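Local structure of polyphenol oxidase, chloroplastic (Malus domestica, 6ELV) at residues 67-72 against 79-84; 60-65 against 132-137; 22-27 against 126-131. The protein catalyses, as a polyphenol oxidase whose C-terminal domain is described here, the oxidation of mono- and o-diphenols to o-diquinones. One frame throughout, in Å; residues are numbered along the deposited sequence. Where two conformers were deposited one is given.

Contact 1: residues 67-72 against 79-84; sequences YVNDVD and DKTEFA. With CA (calcium ion), chain B.
With CG of Tyr67 anti to its own carbonyl carbon (chi1 -65°) and CG of Phe83 anti to its own backbone N (chi1 176°), the two rings meet on one face of an antiparallel beta hairpin, strand 62-70 followed by strand 82-89. The pair is T-shaped: the edge of Phe83 turns to the face of Tyr67, with planes at 70° and centroids 5.6 Å apart. Phe83 CD1 stands over that face toward its rim, and Tyr67 CD2 comes within 3.4 Å of the Phe83 backbone N. Tyr67 and Phe83 form a non-hydrogen-bonded pair. Beside them Val68 and Glu82 form a hydrogen-bonded one, in which each residue's N-H reaches the other's O at an N-O distance of 2.9 Å. Val68 and Ala84 belong to the other face, where Leu111 of helix 109-115 packs on both.

Toward the turn, direct pairing gives way to looser links. Thr81 CG2 rests 3.5 Å from Asn69 OD1, while a water accepts from Asp70 N and donates to Lys80 O. Asp79 OD1 accepts Thr81 N, an Asx turn, and is gripped a second time by Thr81 OG1 at 2.6 Å. Just beyond the pairing, the end of 67-72 holds a calcium ion: both carboxylate oxygens of Asp70 and one of Asp72 bind it, with Asp120 and two waters completing the site. A second Asx turn shapes this end of the chain, Asp70 OD1 using its anti lone pair to accept Asp72 N at 2.8 Å.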
ATOM      1  N   TYR A  67       1.636   4.286  -4.192  1.00  6.72           N
ATOM      2  CA  TYR A  67       0.877   4.654  -5.380  1.00  7.39           C
ATOM      3  C   TYR A  67      -0.103   3.538  -5.723  1.00  7.14           C
ATOM      4  O   TYR A  67       0.095   2.377  -5.359  1.00  7.44           O
ATOM      5  CB  TYR A  67       1.799   4.905  -6.589  1.00  8.38           C
ATOM      6  CG  TYR A  67       2.713   6.092  -6.422  1.00  8.09           C
ATOM      7  CD1 TYR A  67       3.828   6.033  -5.591  1.00 10.25           C
ATOM      8  CD2 TYR A  67       2.471   7.274  -7.105  1.00 10.53           C
ATOM      9  CE1 TYR A  67       4.660   7.122  -5.446  1.00 12.52           C
ATOM     10  CE2 TYR A  67       3.303   8.366  -6.963  1.00 12.69           C
ATOM     11  CZ  TYR A  67       4.387   8.289  -6.118  1.00 13.75           C
ATOM     12  OH  TYR A  67       5.221   9.376  -5.971  1.00 19.40           O
ATOM     13  N   VAL A  68      -1.151   3.890  -6.460  1.00  7.46           N
ATOM     14  CA  VAL A  68      -2.147   2.922  -6.908  1.00  7.35           C
ATOM     15  C   VAL A  68      -2.386   3.117  -8.398  1.00  7.71           C
ATOM     16  O   VAL A  68      -2.400   4.251  -8.889  1.00  8.74           O
ATOM     17  CB  VAL A  68      -3.463   3.096  -6.109  1.00  8.43           C
ATOM     18  CG1 VAL A  68      -4.550   2.150  -6.601  1.00  9.60           C
ATOM     19  CG2 VAL A  68      -3.214   2.856  -4.634  1.00  9.74           C
ATOM     20  N   ASN A  69      -2.616   2.017  -9.115  1.00  7.34           N
ATOM     21  CA  ASN A  69      -3.022   2.108 -10.510  1.00  7.92           C
ATOM     22  C   ASN A  69      -4.034   1.021 -10.831  1.00  7.21           C
ATOM     23  O   ASN A  69      -4.170   0.034 -10.112  1.00  7.89           O
ATOM     24  CB  ASN A  69      -1.843   2.100 -11.517  1.00  8.74           C
ATOM     25  CG  ASN A  69      -1.109   0.765 -11.612  1.00  8.92           C
ATOM     26  OD1 ASN A  69      -0.102   0.553 -10.934  1.00  9.72           O
ATOM     27  ND2 ASN A  69      -1.565  -0.114 -12.497  1.00  9.41           N
ATOM     28  N   ASP A  70      -4.719   1.229 -11.955  1.00  7.75           N
ATOM     29  CA  ASP A  70      -5.716   0.298 -12.461  1.00  8.37           C
ATOM     30  C   ASP A  70      -5.032  -1.012 -12.846  1.00  7.56           C
ATOM     31  O   ASP A  70      -4.038  -1.016 -13.585  1.00  8.45           O
ATOM     32  CB  ASP A  70      -6.390   0.968 -13.664  1.00  8.79           C
ATOM     33  CG  ASP A  70      -7.569   0.196 -14.212  1.00  8.32           C
ATOM     34  OD1 ASP A  70      -7.413  -1.006 -14.527  1.00  8.57           O
ATOM     35  OD2 ASP A  70      -8.651   0.811 -14.388  1.00  9.72           O
ATOM     36  N   VAL A  71      -5.578  -2.123 -12.340  1.00  8.15           N
ATOM     37  CA  VAL A  71      -5.009  -3.446 -12.554  1.00  8.90           C
ATOM     38  C   VAL A  71      -4.907  -3.822 -14.025  1.00  8.55           C
ATOM     39  O   VAL A  71      -4.096  -4.677 -14.389  1.00 10.23           O
ATOM     40  CB  VAL A  71      -5.823  -4.481 -11.746  1.00 10.16           C
ATOM     41  CG1 VAL A  71      -7.220  -4.652 -12.336  1.00 10.71           C
ATOM     42  CG2 VAL A  71      -5.077  -5.802 -11.643  1.00 11.11           C
ATOM     43  N   ASP A  72      -5.708  -3.211 -14.882  1.00  8.06           N
ATOM     44  CA  ASP A  72      -5.707  -3.539 -16.298  1.00  8.98           C
ATOM     45  C   ASP A  72      -4.702  -2.727 -17.109  1.00  9.20           C
ATOM     46  O   ASP A  72      -4.564  -2.954 -18.317  1.00 10.23           O
ATOM     47  CB  ASP A  72      -7.105  -3.307 -16.846  1.00  9.40           C
ATOM     48  CG  ASP A  72      -8.165  -4.079 -16.077  1.00  9.64           C
ATOM     49  OD1 ASP A  72      -8.032  -5.323 -16.003  1.00 11.08           O
ATOM     50  OD2 ASP A  72      -9.109  -3.458 -15.534  1.00  9.95           O
ATOM     51  N   ASP A  79       3.592   4.865 -17.187  1.00 21.52           N
ATOM     52  CA  ASP A  79       3.171   4.892 -15.791  1.00 23.08           C
ATOM     53  C   ASP A  79       1.864   5.666 -15.640  1.00 19.85           C
ATOM     54  O   ASP A  79       1.789   6.847 -15.993  1.00 21.54           O
ATOM     55  CB  ASP A  79       4.287   5.578 -14.999  1.00 25.56           C
ATOM     56  CG  ASP A  79       4.108   5.483 -13.495  1.00 28.45           C
ATOM     57  OD1 ASP A  79       3.001   5.769 -12.992  1.00 26.82           O
ATOM     58  OD2 ASP A  79       5.091   5.135 -12.808  1.00 32.11           O
ATOM     59  N   LYS A  80       0.836   5.000 -15.104  1.00 17.69           N
ATOM     60  CA  LYS A  80      -0.451   5.623 -14.811  1.00 16.99           C
ATOM     61  C   LYS A  80      -0.759   5.583 -13.314  1.00 15.96           C
ATOM     62  O   LYS A  80      -1.927   5.563 -12.909  1.00 16.33           O
ATOM     63  CB  LYS A  80      -1.578   4.990 -15.633  1.00 17.14           C
ATOM     64  CG  LYS A  80      -1.388   5.076 -17.140  1.00 19.58           C
ATOM     65  CD  LYS A  80      -2.435   4.247 -17.870  1.00 21.85           C
ATOM     66  CE  LYS A  80      -2.260   4.312 -19.369  1.00 23.78           C
ATOM     67  NZ  LYS A  80      -0.852   4.004 -19.736  1.00 23.27           N
ATOM     68  N   THR A  81       0.291   5.583 -12.487  1.00 14.34           N
ATOM     69  CA  THR A  81       0.144   5.447 -11.045  1.00 12.49           C
ATOM     70  C   THR A  81      -0.177   6.781 -10.390  1.00 12.28           C
ATOM     71  O   THR A  81       0.294   7.845 -10.807  1.00 15.62           O
ATOM     72  CB  THR A  81       1.393   4.851 -10.388  1.00 14.26           C
ATOM     73  OG1 THR A  81       2.485   5.770 -10.491  1.00 18.82           O
ATOM     74  CG2 THR A  81       1.785   3.529 -11.005  1.00 14.88           C
ATOM     75  N   GLU A  82      -0.964   6.693  -9.325  1.00 10.09           N
ATOM     76  CA  GLU A  82      -1.502   7.842  -8.613  1.00 10.07           C
ATOM     77  C   GLU A  82      -1.072   7.773  -7.159  1.00  8.48           C
ATOM     78  O   GLU A  82      -1.303   6.759  -6.494  1.00  8.49           O
ATOM     79  CB  GLU A  82      -3.027   7.790  -8.665  1.00 13.27           C
ATOM     80  CG  GLU A  82      -3.685   8.995  -8.084  1.00 13.57           C
ATOM     81  CD  GLU A  82      -3.453  10.231  -8.924  1.00 17.39           C
ATOM     82  OE1 GLU A  82      -3.252  10.100 -10.154  1.00 19.60           O
ATOM     83  OE2 GLU A  82      -3.454  11.336  -8.341  1.00 19.99           O
ATOM     84  N   PHE A  83      -0.498   8.866  -6.662  1.00  8.34           N
ATOM     85  CA  PHE A  83      -0.012   8.919  -5.293  1.00  8.47           C
ATOM     86  C   PHE A  83      -1.159   8.764  -4.300  1.00  7.45           C
ATOM     87  O   PHE A  83      -2.172   9.469  -4.376  1.00  8.82           O
ATOM     88  CB  PHE A  83       0.689  10.259  -5.072  1.00  9.28           C
ATOM     89  CG  PHE A  83       1.151  10.472  -3.661  1.00  9.30           C
ATOM     90  CD1 PHE A  83       2.240   9.770  -3.152  1.00 10.01           C
ATOM     91  CD2 PHE A  83       0.504  11.368  -2.828  1.00 10.19           C
ATOM     92  CE1 PHE A  83       2.671   9.961  -1.841  1.00 11.01           C
ATOM     93  CE2 PHE A  83       0.947  11.555  -1.509  1.00 11.41           C
ATOM     94  CZ  PHE A  83       2.028  10.852  -1.036  1.00 11.30           C
ATOM     95  N   ALA A  84      -0.967   7.871  -3.329  1.00  7.17           N
ATOM     96  CA  ALA A  84      -1.952   7.616  -2.282  1.00  7.66           C
ATOM     97  C   ALA A  84      -1.518   8.075  -0.894  1.00  7.19           C
ATOM     98  O   ALA A  84      -2.390   8.357  -0.055  1.00  8.05           O
ATOM     99  CB  ALA A  84      -2.291   6.124  -2.218  1.00  8.21           C
TER
HETATM  100 CA    CA B 601      -9.872  -1.230 -15.078  1.00  5.27          CA
HETATM  101  O   HOH W   1      -4.188   3.645 -13.444  1.00 10.31           O
HETATM  102  O   HOH W   2     -11.667  -1.937 -16.617  1.00 12.58           O
HETATM  103  O   HOH W   3     -11.517   0.536 -15.033  1.00 12.67           O

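Contact 2: residues 60-65 against 132-137; sequences VAVKFD and GAVKIG
Phe64 and Ile136 reach toward each other tip to tip, with Ile136 CD1 lying 3.7 Å from Phe64 CE2 and equally close to CZ. Both are buried between the sheets of a beta sandwich. Strand 62-70 belongs to one of its sheets and strand 135-142 to the other, so the two segments meet through side chains rather than by strand pairing, and their directions diverge by 60°. The side chains of Phe64 and Val134 cross at about a right angle, Val134 CG1 lying 4.2 Å from Phe64 CD2. One step nearer the end of the sandwich, Val62 and Val134 cross obliquely, and Val62 CG1 rests 4.0 Å from Val134 CB. The contact thus forms a row of branched aliphatic groups and one aromatic ring.

Where the chain passes from one sheet to the other, the backbones themselves close in. Gly132 CA makes a CA-H...O contact with Ala61 O at 3.3 Å, and Val60 CG1 lies 3.7 Å from the same CA. Gly132 has no beta carbon to crowd Ala61 O and Val62 CG2, and its backbone angles, with a positive phi (92°), by themselves call for glycine.

Farther out, Ile54 of strand 48-57 touches both Phe64 and Val134, while Phe56 backs Val62. The Phe64 ring also meets that of Phe87 in the neighbouring strand 82-89, and Leu127 adjoins Ile136. Lys63 points away from this interior and forms a salt bridge with Asp65. There Asp65 OD1, which also bonds Ser86 OG, receives Lys63 NZ on its syn lone pair at 2.8 Å.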
ATOM      1  N   VAL A  60      16.782   4.484  12.476  1.00  9.76           N
ATOM      2  CA  VAL A  60      16.932   4.608  11.030  1.00 10.83           C
ATOM      3  C   VAL A  60      15.753   5.433  10.526  1.00 10.53           C
ATOM      4  O   VAL A  60      14.598   5.037  10.707  1.00 11.02           O
ATOM      5  CB  VAL A  60      16.957   3.224  10.359  1.00 12.41           C
ATOM      6  CG1 VAL A  60      16.929   3.357   8.834  1.00 13.92           C
ATOM      7  CG2 VAL A  60      18.169   2.417  10.819  1.00 12.95           C
ATOM      8  N   ALA A  61      16.026   6.569   9.879  1.00 10.95           N
ATOM      9  CA  ALA A  61      14.951   7.310   9.226  1.00 12.29           C
ATOM     10  C   ALA A  61      14.363   6.454   8.115  1.00 10.33           C
ATOM     11  O   ALA A  61      15.103   5.837   7.339  1.00 11.55           O
ATOM     12  CB  ALA A  61      15.487   8.604   8.619  1.00 14.57           C
ATOM     13  N   VAL A  62      13.037   6.397   8.041  1.00  9.68           N
ATOM     14  CA  VAL A  62      12.364   5.583   7.039  1.00  9.25           C
ATOM     15  C   VAL A  62      11.363   6.441   6.288  1.00  9.16           C
ATOM     16  O   VAL A  62      10.604   7.211   6.894  1.00 10.81           O
ATOM     17  CB  VAL A  62      11.679   4.354   7.663  1.00 10.45           C
ATOM     18  CG1 VAL A  62      10.798   3.640   6.632  1.00 11.95           C
ATOM     19  CG2 VAL A  62      12.719   3.412   8.217  1.00 12.00           C
ATOM     20  N   LYS A  63      11.356   6.300   4.966  1.00  8.27           N
ATOM     21  CA  LYS A  63      10.292   6.864   4.155  1.00  8.41           C
ATOM     22  C   LYS A  63      10.045   5.952   2.972  1.00  7.58           C
ATOM     23  O   LYS A  63      10.992   5.537   2.293  1.00  7.94           O
ATOM     24  CB  LYS A  63      10.663   8.245   3.636  1.00 10.23           C
ATOM     25  CG  LYS A  63       9.571   8.869   2.779  1.00 12.43           C
ATOM     26  CD  LYS A  63       9.835  10.345   2.595  1.00 15.81           C
ATOM     27  CE  LYS A  63       8.580  11.106   2.241  1.00 20.15           C
ATOM     28  NZ  LYS A  63       8.270  10.955   0.818  1.00 19.74           N
ATOM     29  N   PHE A  64       8.775   5.668   2.715  1.00  7.44           N
ATOM     30  CA  PHE A  64       8.369   5.061   1.463  1.00  7.26           C
ATOM     31  C   PHE A  64       7.050   5.678   1.029  1.00  6.90           C
ATOM     32  O   PHE A  64       6.225   6.075   1.860  1.00  8.18           O
ATOM     33  CB  PHE A  64       8.320   3.518   1.511  1.00  8.27           C
ATOM     34  CG  PHE A  64       7.267   2.922   2.420  1.00  8.27           C
ATOM     35  CD1 PHE A  64       5.955   2.738   1.985  1.00  8.18           C
ATOM     36  CD2 PHE A  64       7.615   2.468   3.684  1.00  9.19           C
ATOM     37  CE1 PHE A  64       5.010   2.153   2.804  1.00  9.39           C
ATOM     38  CE2 PHE A  64       6.677   1.881   4.518  1.00 10.13           C
ATOM     39  CZ  PHE A  64       5.369   1.723   4.079  1.00  9.91           C
ATOM     40  N   ASP A  65       6.866   5.752  -0.282  1.00  7.18           N
ATOM     41  CA  ASP A  65       5.681   6.335  -0.882  1.00  7.56           C
ATOM     42  C   ASP A  65       4.819   5.233  -1.487  1.00  6.94           C
ATOM     43  O   ASP A  65       5.319   4.182  -1.902  1.00  9.03           O
ATOM     44  CB  ASP A  65       6.060   7.383  -1.930  1.00  8.15           C
ATOM     45  CG  ASP A  65       6.882   8.528  -1.351  1.00  8.75           C
ATOM     46  OD1 ASP A  65       6.778   8.827  -0.138  1.00  9.83           O
ATOM     47  OD2 ASP A  65       7.627   9.149  -2.125  1.00 11.18           O
ATOM     48  N   GLY A 132      15.894   4.215   4.171  1.00  9.26           N
ATOM     49  CA  GLY A 132      15.755   3.363   5.327  1.00  9.95           C
ATOM     50  C   GLY A 132      15.373   1.933   5.014  1.00  9.28           C
ATOM     51  O   GLY A 132      14.508   1.689   4.169  1.00 11.80           O
ATOM     52  N   ALA A 133      15.986   0.986   5.714  1.00 10.09           N
ATOM     53  CA  ALA A 133      15.610  -0.417   5.607  1.00 10.53           C
ATOM     54  C   ALA A 133      14.299  -0.648   6.341  1.00  9.14           C
ATOM     55  O   ALA A 133      14.161  -0.278   7.507  1.00 11.31           O
ATOM     56  CB  ALA A 133      16.696  -1.286   6.234  1.00 13.06           C
ATOM     57  N   VAL A 134      13.337  -1.259   5.660  1.00  9.49           N
ATOM     58  CA  VAL A 134      12.022  -1.479   6.240  1.00  9.74           C
ATOM     59  C   VAL A 134      11.457  -2.791   5.715  1.00  8.87           C
ATOM     60  O   VAL A 134      11.650  -3.147   4.548  1.00 10.23           O
ATOM     61  CB  VAL A 134      11.097  -0.266   5.983  1.00 10.43           C
ATOM     62  CG1 VAL A 134      10.810  -0.082   4.506  1.00 11.29           C
ATOM     63  CG2 VAL A 134       9.797  -0.395   6.765  1.00 10.96           C
ATOM     64  N   LYS A 135      10.766  -3.508   6.595  1.00  9.09           N
ATOM     65  CA  LYS A 135       9.990  -4.692   6.263  1.00  9.33           C
ATOM     66  C   LYS A 135       8.525  -4.300   6.155  1.00  8.75           C
ATOM     67  O   LYS A 135       8.018  -3.506   6.952  1.00 10.30           O
ATOM     68  CB  LYS A 135      10.146  -5.769   7.345  1.00 10.98           C
ATOM     69  CG  LYS A 135       9.122  -6.904   7.260  1.00 17.40           C
ATOM     70  CD  LYS A 135       9.154  -7.811   8.477  1.00 18.44           C
ATOM     71  CE  LYS A 135       7.790  -8.381   8.805  1.00 22.18           C
ATOM     72  NZ  LYS A 135       6.925  -7.455   9.603  1.00 22.98           N
ATOM     73  N   ILE A 136       7.851  -4.858   5.157  1.00  8.63           N
ATOM     74  CA  ILE A 136       6.416  -4.698   4.968  1.00  9.61           C
ATOM     75  C   ILE A 136       5.779  -6.060   5.224  1.00  9.11           C
ATOM     76  O   ILE A 136       6.108  -7.038   4.542  1.00 10.41           O
ATOM     77  CB  ILE A 136       6.094  -4.223   3.541  1.00 10.30           C
ATOM     78  CG1 ILE A 136       6.905  -2.981   3.151  1.00 10.55           C
ATOM     79  CG2 ILE A 136       4.587  -4.011   3.394  1.00 12.05           C
ATOM     80  CD1 ILE A 136       6.589  -1.764   3.973  1.00 12.28           C
ATOM     81  N   GLY A 137       4.872  -6.128   6.197  1.00  9.35           N
ATOM     82  CA  GLY A 137       4.277  -7.385   6.611  1.00 11.05           C
ATOM     83  C   GLY A 137       3.192  -7.908   5.693  1.00 12.24           C
ATOM     84  O   GLY A 137       3.096  -9.121   5.485  1.00 14.93           O
TER

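Contact 3: residues 22-27 against 126-131; sequences GSKIST and TLVPKF
Antiparallel strand pairing inside one sheet of the beta sandwich joins Ile25 to Leu127, and strand 25-30 thereby lies beside strand 122-131; the parts 25-27 and 126-131 run with their N-to-C directions 162° apart. Two backbone bonds make this a hydrogen-bonded pair: Ile25 N donates to Leu127 O at 3.1 Å, and Leu127 N donates to Ile25 O at 2.9 Å. Each carbonyl carries a second, weaker contact as well. Lys24 CA approaches Leu127 O, and Thr126 CA comes to 3.2 Å from Ile25 O. The side chains of the pair share the inner face, where Ile25 CG1 rests 4.2 Å from Leu127 CB. Leu127 continues inward to Ile136 and Ile139 of the opposing sheet.

On the outer face the contact is made by the aliphatic part of a lysine. CG of Lys24 is anti to the backbone N (chi1 179°) and lies 3.7 Å from Thr126 CG2. The next carbon, Lys24 CD, reaches Val128 CG2 at 3.8 Å, the two side chains lying side by side and pointing the same way. This methylene chain therefore bridges two residues of the neighbouring strand, while Val128 touches Tyr67 on the strand beyond.

In one direction the sheet is extended by strand 11-12, which bonds the backbone of Ser26. In the other the pairing opens out toward Gly22. Beyond Pro129, which Leu21 also touches, Lys130 and Phe131 both face Lys63 in a classic beta bulge. Pro129 itself, with no backbone N-H to donate, sets its ring atom CD 3.5 Å from Ser23 O.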
ATOM      1  N   GLY A  22      13.560  -3.176  -0.448  1.00  9.28           N
ATOM      2  CA  GLY A  22      14.846  -2.670  -0.899  1.00 10.14           C
ATOM      3  C   GLY A  22      14.824  -1.970  -2.234  1.00  9.40           C
ATOM      4  O   GLY A  22      15.821  -1.355  -2.629  1.00 11.32           O
ATOM      5  N   SER A  23      13.698  -2.044  -2.933  1.00  8.76           N
ATOM      6  CA  SER A  23      13.515  -1.437  -4.240  1.00  8.81           C
ATOM      7  C   SER A  23      12.013  -1.252  -4.443  1.00  8.11           C
ATOM      8  O   SER A  23      11.196  -1.770  -3.675  1.00  9.39           O
ATOM      9  CB  SER A  23      14.120  -2.327  -5.326  1.00  9.86           C
ATOM     10  OG  SER A  23      14.300  -1.613  -6.529  1.00  9.76           O
ATOM     11  N   LYS A  24      11.649  -0.521  -5.494  1.00  8.24           N
ATOM     12  CA  LYS A  24      10.242  -0.331  -5.830  1.00  8.19           C
ATOM     13  C   LYS A  24       9.616  -1.659  -6.233  1.00  8.82           C
ATOM     14  O   LYS A  24      10.176  -2.407  -7.043  1.00 10.94           O
ATOM     15  CB  LYS A  24      10.118   0.679  -6.962  1.00  9.00           C
ATOM     16  CG  LYS A  24       8.701   0.940  -7.414  1.00 10.20           C
ATOM     17  CD  LYS A  24       8.622   2.194  -8.278  1.00 15.14           C
ATOM     18  CE  LYS A  24       8.947   1.946  -9.725  1.00 18.42           C
ATOM     19  NZ  LYS A  24       8.356   3.044 -10.553  1.00 21.04           N
ATOM     20  N   ILE A  25       8.444  -1.953  -5.666  1.00  8.55           N
ATOM     21  CA  ILE A  25       7.705  -3.162  -5.990  1.00  9.46           C
ATOM     22  C   ILE A  25       6.244  -2.804  -6.207  1.00  9.47           C
ATOM     23  O   ILE A  25       5.744  -1.785  -5.734  1.00 10.36           O
ATOM     24  CB  ILE A  25       7.799  -4.238  -4.893  1.00 11.58           C
ATOM     25  CG1 ILE A  25       7.170  -3.713  -3.600  1.00 14.55           C
ATOM     26  CG2 ILE A  25       9.237  -4.680  -4.694  1.00 14.84           C
ATOM     27  CD1 ILE A  25       6.592  -4.765  -2.733  1.00 21.48           C
ATOM     28  N   SER A  26       5.553  -3.678  -6.918  1.00  9.41           N
ATOM     29  CA  SER A  26       4.118  -3.547  -7.059  0.50  9.63           C
ATOM     30  C   SER A  26       3.465  -4.895  -6.800  1.00  9.85           C
ATOM     31  O   SER A  26       4.093  -5.951  -6.906  1.00 11.91           O
ATOM     32  CB  SER A  26       3.719  -2.985  -8.424  0.50 10.77           C
ATOM     33  OG  SER A  26       4.027  -3.896  -9.461  0.50 10.64           O
ATOM     34  N   THR A  27       2.192  -4.837  -6.431  1.00  9.54           N
ATOM     35  CA  THR A  27       1.453  -6.033  -6.075  1.00 10.55           C
ATOM     36  C   THR A  27      -0.027  -5.813  -6.350  1.00  9.14           C
ATOM     37  O   THR A  27      -0.543  -4.705  -6.196  1.00  9.10           O
ATOM     38  CB  THR A  27       1.741  -6.387  -4.605  1.00 12.68           C
ATOM     39  OG1 THR A  27       1.263  -7.695  -4.299  1.00 15.65           O
ATOM     40  CG2 THR A  27       1.185  -5.358  -3.624  1.00 13.83           C
ATOM     41  N   THR A 126       1.805   0.114  -5.530  1.00  7.50           N
ATOM     42  CA  THR A 126       3.244   0.245  -5.699  1.00  7.55           C
ATOM     43  C   THR A 126       3.822   0.884  -4.445  1.00  7.29           C
ATOM     44  O   THR A 126       3.317   1.913  -3.981  1.00  7.96           O
ATOM     45  CB  THR A 126       3.549   1.109  -6.932  1.00  8.68           C
ATOM     46  OG1 THR A 126       3.021   0.478  -8.107  1.00 10.11           O
ATOM     47  CG2 THR A 126       5.041   1.292  -7.147  1.00 11.00           C
ATOM     48  N   LEU A 127       4.881   0.279  -3.912  1.00  7.23           N
ATOM     49  CA  LEU A 127       5.606   0.808  -2.764  1.00  7.59           C
ATOM     50  C   LEU A 127       6.977   1.256  -3.249  1.00  7.02           C
ATOM     51  O   LEU A 127       7.707   0.469  -3.866  1.00  7.83           O
ATOM     52  CB  LEU A 127       5.749  -0.254  -1.675  1.00  8.95           C
ATOM     53  CG  LEU A 127       4.451  -0.904  -1.184  1.00 11.10           C
ATOM     54  CD1 LEU A 127       4.771  -1.867  -0.066  1.00 14.96           C
ATOM     55  CD2 LEU A 127       3.465   0.135  -0.718  1.00 11.49           C
ATOM     56  N   VAL A 128       7.325   2.504  -2.963  1.00  7.70           N
ATOM     57  CA  VAL A 128       8.533   3.140  -3.476  1.00  7.40           C
ATOM     58  C   VAL A 128       9.403   3.531  -2.297  1.00  7.30           C
ATOM     59  O   VAL A 128       9.152   4.544  -1.639  1.00  7.71           O
ATOM     60  CB  VAL A 128       8.189   4.383  -4.315  1.00  8.75           C
ATOM     61  CG1 VAL A 128       9.443   4.945  -4.941  1.00 10.27           C
ATOM     62  CG2 VAL A 128       7.118   4.074  -5.381  1.00  9.77           C
ATOM     63  N   PRO A 129      10.445   2.759  -1.987  1.00  7.35           N
ATOM     64  CA  PRO A 129      11.308   3.145  -0.874  1.00  7.94           C
ATOM     65  C   PRO A 129      12.121   4.373  -1.250  1.00  7.56           C
ATOM     66  O   PRO A 129      12.618   4.497  -2.377  1.00  8.71           O
ATOM     67  CB  PRO A 129      12.191   1.911  -0.657  1.00  8.76           C
ATOM     68  CG  PRO A 129      12.275   1.288  -2.017  1.00  8.86           C
ATOM     69  CD  PRO A 129      10.899   1.516  -2.638  1.00  8.37           C
ATOM     70  N   LYS A 130      12.239   5.286  -0.295  1.00  8.20           N
ATOM     71  CA  LYS A 130      13.034   6.496  -0.449  1.00  9.79           C
ATOM     72  C   LYS A 130      14.267   6.493   0.436  1.00  9.24           C
ATOM     73  O   LYS A 130      15.347   6.872  -0.019  1.00 11.82           O
ATOM     74  CB  LYS A 130      12.177   7.739  -0.178  1.00 10.42           C
ATOM     75  CG  LYS A 130      10.950   7.846  -1.081  1.00 12.44           C
ATOM     76  CD  LYS A 130      11.341   7.909  -2.543  1.00 15.79           C
ATOM     77  CE  LYS A 130      12.042   9.209  -2.877  1.00 23.06           C
ATOM     78  NZ  LYS A 130      12.091   9.442  -4.348  1.00 27.45           N
ATOM     79  N   PHE A 131      14.128   6.062   1.683  1.00  9.28           N
ATOM     80  CA  PHE A 131      15.285   5.853   2.531  1.00 10.97           C
ATOM     81  C   PHE A 131      14.898   4.938   3.678  1.00  9.01           C
ATOM     82  O   PHE A 131      13.734   4.872   4.081  1.00  9.34           O
ATOM     83  CB  PHE A 131      15.963   7.152   2.992  1.00 14.19           C
ATOM     84  CG  PHE A 131      15.031   8.172   3.556  1.00 14.05           C
ATOM     85  CD1 PHE A 131      14.605   8.085   4.874  1.00 14.48           C
ATOM     86  CD2 PHE A 131      14.605   9.246   2.782  1.00 14.81           C
ATOM     87  CE1 PHE A 131      13.753   9.047   5.418  1.00 15.86           C
ATOM     88  CE2 PHE A 131      13.766  10.216   3.323  1.00 15.46           C
ATOM     89  CZ  PHE A 131      13.345  10.118   4.646  1.00 16.31           C
TER

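How the contacts relate
Strand 62-70 is the common thread: it supplies a segment to contacts 1 and 2, and its other edge pairs with strand 122-131 of contact 3, as in the probable bonds Tyr67 O to Thr126 N and Asp65 O to Val128 N. Contacts 1 and 3 are therefore both pairings within one sheet, polar in their backbones. Contact 2 instead joins the two sheets and is almost wholly apolar, with four of its eight touching residues buried. Contact 1 is a surface contact, its polar character rising toward the calcium ion. Contact 3 is intermediate, with a buried leucine inward and a lysine chain outward; its centre lies about 9 Å from that of contact 2.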